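Local coordinates for citrate synthase (Pyrobaculum aerophilum, PDB 2IBP), which catalyses the condensation of oxaloacetate with acetyl-CoA to give citrate and CoA, the entry step of the tricarboxylic acid cycle, as a homodimer of interlinked chains, at the interface of chains A and B. Numbering follows the deposited sequence. Chains: chain A/B, Citrate synthase.

Contact 1: the interface of chains A and B. Residues chain A 22, 394-396; chain B 32-34.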
# COMPACT_ATOMS: atom_id res chain seq x y z
N ILE A 22 21.50 2.75 -8.16
CA ILE A 22 20.31 2.54 -7.33
C ILE A 22 20.28 3.62 -6.25
O ILE A 22 21.22 3.71 -5.46
CB ILE A 22 20.33 1.16 -6.64
CG1 ILE A 22 20.28 0.04 -7.67
CG2 ILE A 22 19.14 1.04 -5.66
CD1 ILE A 22 20.64 -1.32 -7.12
N CYS A 394 17.43 -4.80 -10.30
CA CYS A 394 18.50 -5.33 -11.12
C CYS A 394 18.90 -6.71 -10.63
O CYS A 394 19.29 -6.86 -9.48
CB CYS A 394 19.71 -4.40 -11.05
SG CYS A 394 20.97 -4.89 -12.25
N TYR A 395 18.78 -7.71 -11.48
CA TYR A 395 19.13 -9.06 -11.08
C TYR A 395 20.63 -9.28 -10.99
O TYR A 395 21.40 -8.92 -11.90
CB TYR A 395 18.53 -10.08 -12.05
CG TYR A 395 18.80 -11.51 -11.67
CD1 TYR A 395 17.99 -12.16 -10.74
CD2 TYR A 395 19.79 -12.25 -12.31
CE1 TYR A 395 18.17 -13.50 -10.44
CE2 TYR A 395 19.99 -13.59 -12.00
CZ TYR A 395 19.17 -14.22 -11.08
OH TYR A 395 19.34 -15.54 -10.74
N ILE A 396 21.01 -9.86 -9.87
CA ILE A 396 22.38 -10.29 -9.61
C ILE A 396 22.30 -11.72 -9.08
O ILE A 396 21.73 -11.99 -8.02
CB ILE A 396 23.11 -9.40 -8.62
CG1 ILE A 396 23.15 -7.95 -9.13
CG2 ILE A 396 24.52 -9.95 -8.40
CD1 ILE A 396 23.97 -7.00 -8.26
N LYS B 32 16.49 -1.52 -6.11
CA LYS B 32 17.36 -2.49 -5.47
C LYS B 32 17.91 -3.45 -6.51
O LYS B 32 17.47 -3.48 -7.65
CB LYS B 32 16.58 -3.31 -4.45
CG LYS B 32 15.55 -4.27 -5.09
CD LYS B 32 14.79 -5.11 -4.08
CE LYS B 32 13.85 -6.10 -4.78
NZ LYS B 32 13.15 -7.01 -3.84
N SER B 33 18.87 -4.25 -6.06
CA SER B 33 19.30 -5.38 -6.83
C SER B 33 18.52 -6.56 -6.22
O SER B 33 18.07 -6.53 -5.06
CB SER B 33 20.82 -5.59 -6.74
OG SER B 33 21.23 -5.87 -5.43
N THR B 34 18.28 -7.59 -7.03
CA THR B 34 17.49 -8.71 -6.59
C THR B 34 18.09 -9.99 -7.12
O THR B 34 18.84 -9.97 -8.11
CB THR B 34 16.03 -8.61 -7.12
OG1 THR B 34 15.23 -9.64 -6.52
CG2 THR B 34 15.99 -8.72 -8.63
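Strand 392-395 of chain A runs parallel to strand 30-34 of chain B in this citrate synthase homodimer, A:Cys394 bridging to B:Ser33 and A:Tyr395 to B:Thr34. The amide N of A:Cys394 donates to the carbonyl O of B:Lys32 at 3.0 Å. Its own carbonyl O takes the amide N of B:Thr34 at 2.8 Å, the donor standing 41° out of the carbonyl plane. Two residues on, A:Ile396 N meets B:Thr34 O at 2.8 Å in a bond close to straight, with 165° at the hydrogen.

A:Ile396 reaches back with its CD1 methyl to B:Ser33 CB at 3.8 Å. Its CG1 branch lies anti to the carbonyl carbon (chi1 -58°), which brings that methyl over the serine. A:Ile22, from another stretch of chain A, lays its CD1 against the backbone carbonyl carbon C of B:Lys32 at 3.5 Å. B:Thr34 O stands out of the plane of the A:Tyr395 ring, off the ring's outline on the CG/CD1 side, 3.5 Å from CD1. B:Thr34 turns CG2 towards chain A, where it meets A:Tyr395 CA at 4.0 Å. A:Cys394 is a partner in the intrachain disulfide with A:Cys19.

Contact 2: the interface of chains A and B. Residues chain A 17, 22, 392-394; chain B 30, 32.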
# COMPACT_ATOMS: atom_id res chain seq x y z
N SER A 17 25.05 -0.96 -9.76
CA SER A 17 24.53 -2.25 -10.14
C SER A 17 24.76 -2.46 -11.62
O SER A 17 25.08 -1.53 -12.36
CB SER A 17 23.02 -2.31 -9.85
OG SER A 17 22.29 -1.68 -10.88
N ILE A 22 21.50 2.75 -8.16
CA ILE A 22 20.31 2.54 -7.33
C ILE A 22 20.28 3.62 -6.25
O ILE A 22 21.22 3.71 -5.46
CB ILE A 22 20.33 1.16 -6.64
CG1 ILE A 22 20.28 0.04 -7.67
CG2 ILE A 22 19.14 1.04 -5.66
CD1 ILE A 22 20.64 -1.32 -7.12
N ARG A 392 12.13 -0.66 -11.19
CA ARG A 392 12.65 -1.97 -11.51
C ARG A 392 13.73 -2.36 -10.54
O ARG A 392 14.14 -1.57 -9.69
CB ARG A 392 13.15 -2.02 -12.94
CG ARG A 392 14.34 -1.16 -13.24
CD ARG A 392 14.59 -1.12 -14.74
NE ARG A 392 15.75 -0.31 -15.10
CZ ARG A 392 16.95 -0.80 -15.42
NH1 ARG A 392 17.16 -2.11 -15.48
NH2 ARG A 392 17.93 0.04 -15.73
N ALA A 393 14.12 -3.62 -10.61
CA ALA A 393 15.18 -4.13 -9.78
C ALA A 393 16.19 -4.72 -10.74
O ALA A 393 15.85 -5.07 -11.87
CB ALA A 393 14.69 -5.19 -8.81
N CYS A 394 17.43 -4.80 -10.30
CA CYS A 394 18.50 -5.33 -11.12
C CYS A 394 18.90 -6.71 -10.63
O CYS A 394 19.29 -6.86 -9.48
CB CYS A 394 19.71 -4.40 -11.05
SG CYS A 394 20.97 -4.89 -12.25
N LEU B 30 15.74 2.24 -10.63
CA LEU B 30 16.10 1.08 -9.83
C LEU B 30 15.85 1.32 -8.36
O LEU B 30 16.20 2.38 -7.84
CB LEU B 30 17.58 0.78 -10.04
CG LEU B 30 17.94 0.24 -11.42
CD1 LEU B 30 19.43 0.44 -11.76
CD2 LEU B 30 17.53 -1.21 -11.55
N LYS B 32 16.49 -1.52 -6.11
CA LYS B 32 17.36 -2.49 -5.47
C LYS B 32 17.91 -3.45 -6.51
O LYS B 32 17.47 -3.48 -7.65
CB LYS B 32 16.58 -3.31 -4.45
CG LYS B 32 15.55 -4.27 -5.09
CD LYS B 32 14.79 -5.11 -4.08
CE LYS B 32 13.85 -6.10 -4.78
NZ LYS B 32 13.15 -7.01 -3.84
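B:Leu30 packs its isobutyl group among A:Arg392, A:Cys394, A:Ile22 and A:Ser17, and buries 44 Å² there. Its CD2 methyl does most of the touching on the strand side, lying 3.6 Å from A:Arg392 CG. B:Leu30 CD2 also sits over the centre of one face of the A:Arg392 guanidinium, 3.9 Å above its plane. A:Arg392 starts from a position between its backbone N and carbonyl carbon (chi1 66°), runs extended to NE and then turns its guanidinium (chi4 102°), an arrangement that lays one face of the flat group over the leucine methyl. CD2 also meets A:Cys394 CB at 3.9 Å. The other branch, CD1, points towards the hydroxyl OG of A:Ser17 at 3.7 Å. A:Ile22 crosses the leucine at about a right angle, its CG1 packing on B:Leu30 CB at 3.7 Å.

B:Lys32 contributes mainly its backbone and the root of its side chain, burying 29 Å². Its CG touches the A:Ala393 methyl CB at 3.9 Å, while the remaining methylenes extend onwards. In the fold, strand 30-34 of chain B is parallel to strand 392-395 of chain A, and A:Ile22 of the short strand 22-23 approaches from another side, leaving the B strand between two distant segments of chain A.

Contact 3: the interface of chains A and B. Residues chain A 226, 235, 238-239; chain B 114, 239, 242-243.
The hydroxyl OG of A:Ser235 donates at 2.5 Å to the carboxylate OE1 of B:Glu114, which accepts through its syn lone pair, on the side of the other oxygen. The glutamate is poorly ordered, so the exact length deserves little weight. A:Ser235 holds OG beside its backbone N, anti to the carbonyl carbon (chi1 -66°), which directs the hydroxyl at the incoming acid. B:Glu114 is extended beyond CG and reaches from helix 109-123 to helix 233-244 of the partner. Its second oxygen, OE2, lies 4.0 Å from the methyl CB of A:Ala238. Replacing A:Ser235 with an alanine would probably leave the carboxylate of B:Glu114 without this hydroxyl donor and freer to turn.

Beside the polar pair, small apolar side chains pack on the partner's helix and its backbone carbonyls. A:Val226, from helix 218-227, spreads both methyls over helix 233-244 of chain B. CG1, set anti to the backbone N (chi1 168°), meets the carbonyl O of B:Ala242 at 3.6 Å. CG2 faces the carbonyl O of B:Ala239 at 3.8 Å, with B:Ala243 flanking it. The methyl CB of B:Ala242 rests 3.7 Å from the backbone O of A:Ser235. Where the two copies of helix 233-244 cross, A:Ala239 CB meets B:Ala239 CB at 4.0 Å; the two methyls pass side by side, neither aimed at the other. Such small residues let the helices approach closely, helping to build the helical dimer core typical of citrate synthases.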
# COMPACT_ATOMS: atom_id res chain seq x y z
N VAL A 226 -0.41 3.01 -5.07
CA VAL A 226 -1.67 2.34 -5.23
C VAL A 226 -2.56 3.13 -6.16
O VAL A 226 -3.11 2.59 -7.10
CB VAL A 226 -2.35 2.09 -3.86
CG1 VAL A 226 -3.79 1.65 -4.05
CG2 VAL A 226 -1.53 1.09 -3.05
N SER A 235 -8.85 2.14 -1.10
CA SER A 235 -7.72 1.22 -1.13
C SER A 235 -6.38 1.96 -1.00
O SER A 235 -5.46 1.51 -0.32
CB SER A 235 -7.76 0.38 -2.41
OG SER A 235 -8.91 -0.45 -2.34
N ALA A 238 -6.06 2.80 2.60
CA ALA A 238 -5.75 1.59 3.36
C ALA A 238 -4.25 1.28 3.25
O ALA A 238 -3.60 0.96 4.25
CB ALA A 238 -6.59 0.41 2.88
N ALA A 239 -3.68 1.45 2.05
CA ALA A 239 -2.25 1.24 1.82
C ALA A 239 -1.41 2.27 2.58
O ALA A 239 -0.39 1.93 3.15
CB ALA A 239 -1.91 1.28 0.33
N GLU B 114 -8.15 -7.53 0.37
CA GLU B 114 -7.41 -6.51 1.13
C GLU B 114 -7.75 -6.62 2.60
O GLU B 114 -6.87 -6.68 3.47
CB GLU B 114 -7.82 -5.09 0.70
CG GLU B 114 -7.36 -4.62 -0.62
CD GLU B 114 -7.69 -3.16 -0.81
OE1 GLU B 114 -8.52 -2.86 -1.69
OE2 GLU B 114 -7.22 -2.33 0.00
N ALA B 239 -1.40 -4.07 0.91
CA ALA B 239 -1.10 -2.90 0.08
C ALA B 239 -0.84 -3.34 -1.37
O ALA B 239 -1.24 -2.67 -2.31
CB ALA B 239 0.09 -2.15 0.63
N ALA B 242 -4.06 -3.88 -2.86
CA ALA B 242 -4.68 -2.57 -3.13
C ALA B 242 -4.23 -2.03 -4.48
O ALA B 242 -5.01 -1.50 -5.26
CB ALA B 242 -4.36 -1.58 -2.02
N ALA B 243 -2.94 -2.15 -4.76
CA ALA B 243 -2.42 -1.69 -6.03
C ALA B 243 -2.89 -2.59 -7.17
O ALA B 243 -3.24 -2.12 -8.25
CB ALA B 243 -0.90 -1.66 -6.00

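Contacts 1 and 2 are neighbouring stretches of one strand pairing, the centres of their C-alpha atoms about 4 Å apart, and share A:Ile22, A:Cys394 and B:Lys32. By the same measure contact 3 lies about 25 Å from contact 1 and 23 Å from contact 2, in the helical part. The interface is two-fold symmetric, and each contact therefore recurs with the chains exchanged. The helices supply the family's dimer core, whereas the strands tie in the terminal segments. Because A:Cys394 is disulfide-bonded to A:Cys19, the strand of chain B probably passes through the loop so closed, consistent with the interlinked chains that stabilise this thermophilic dimer.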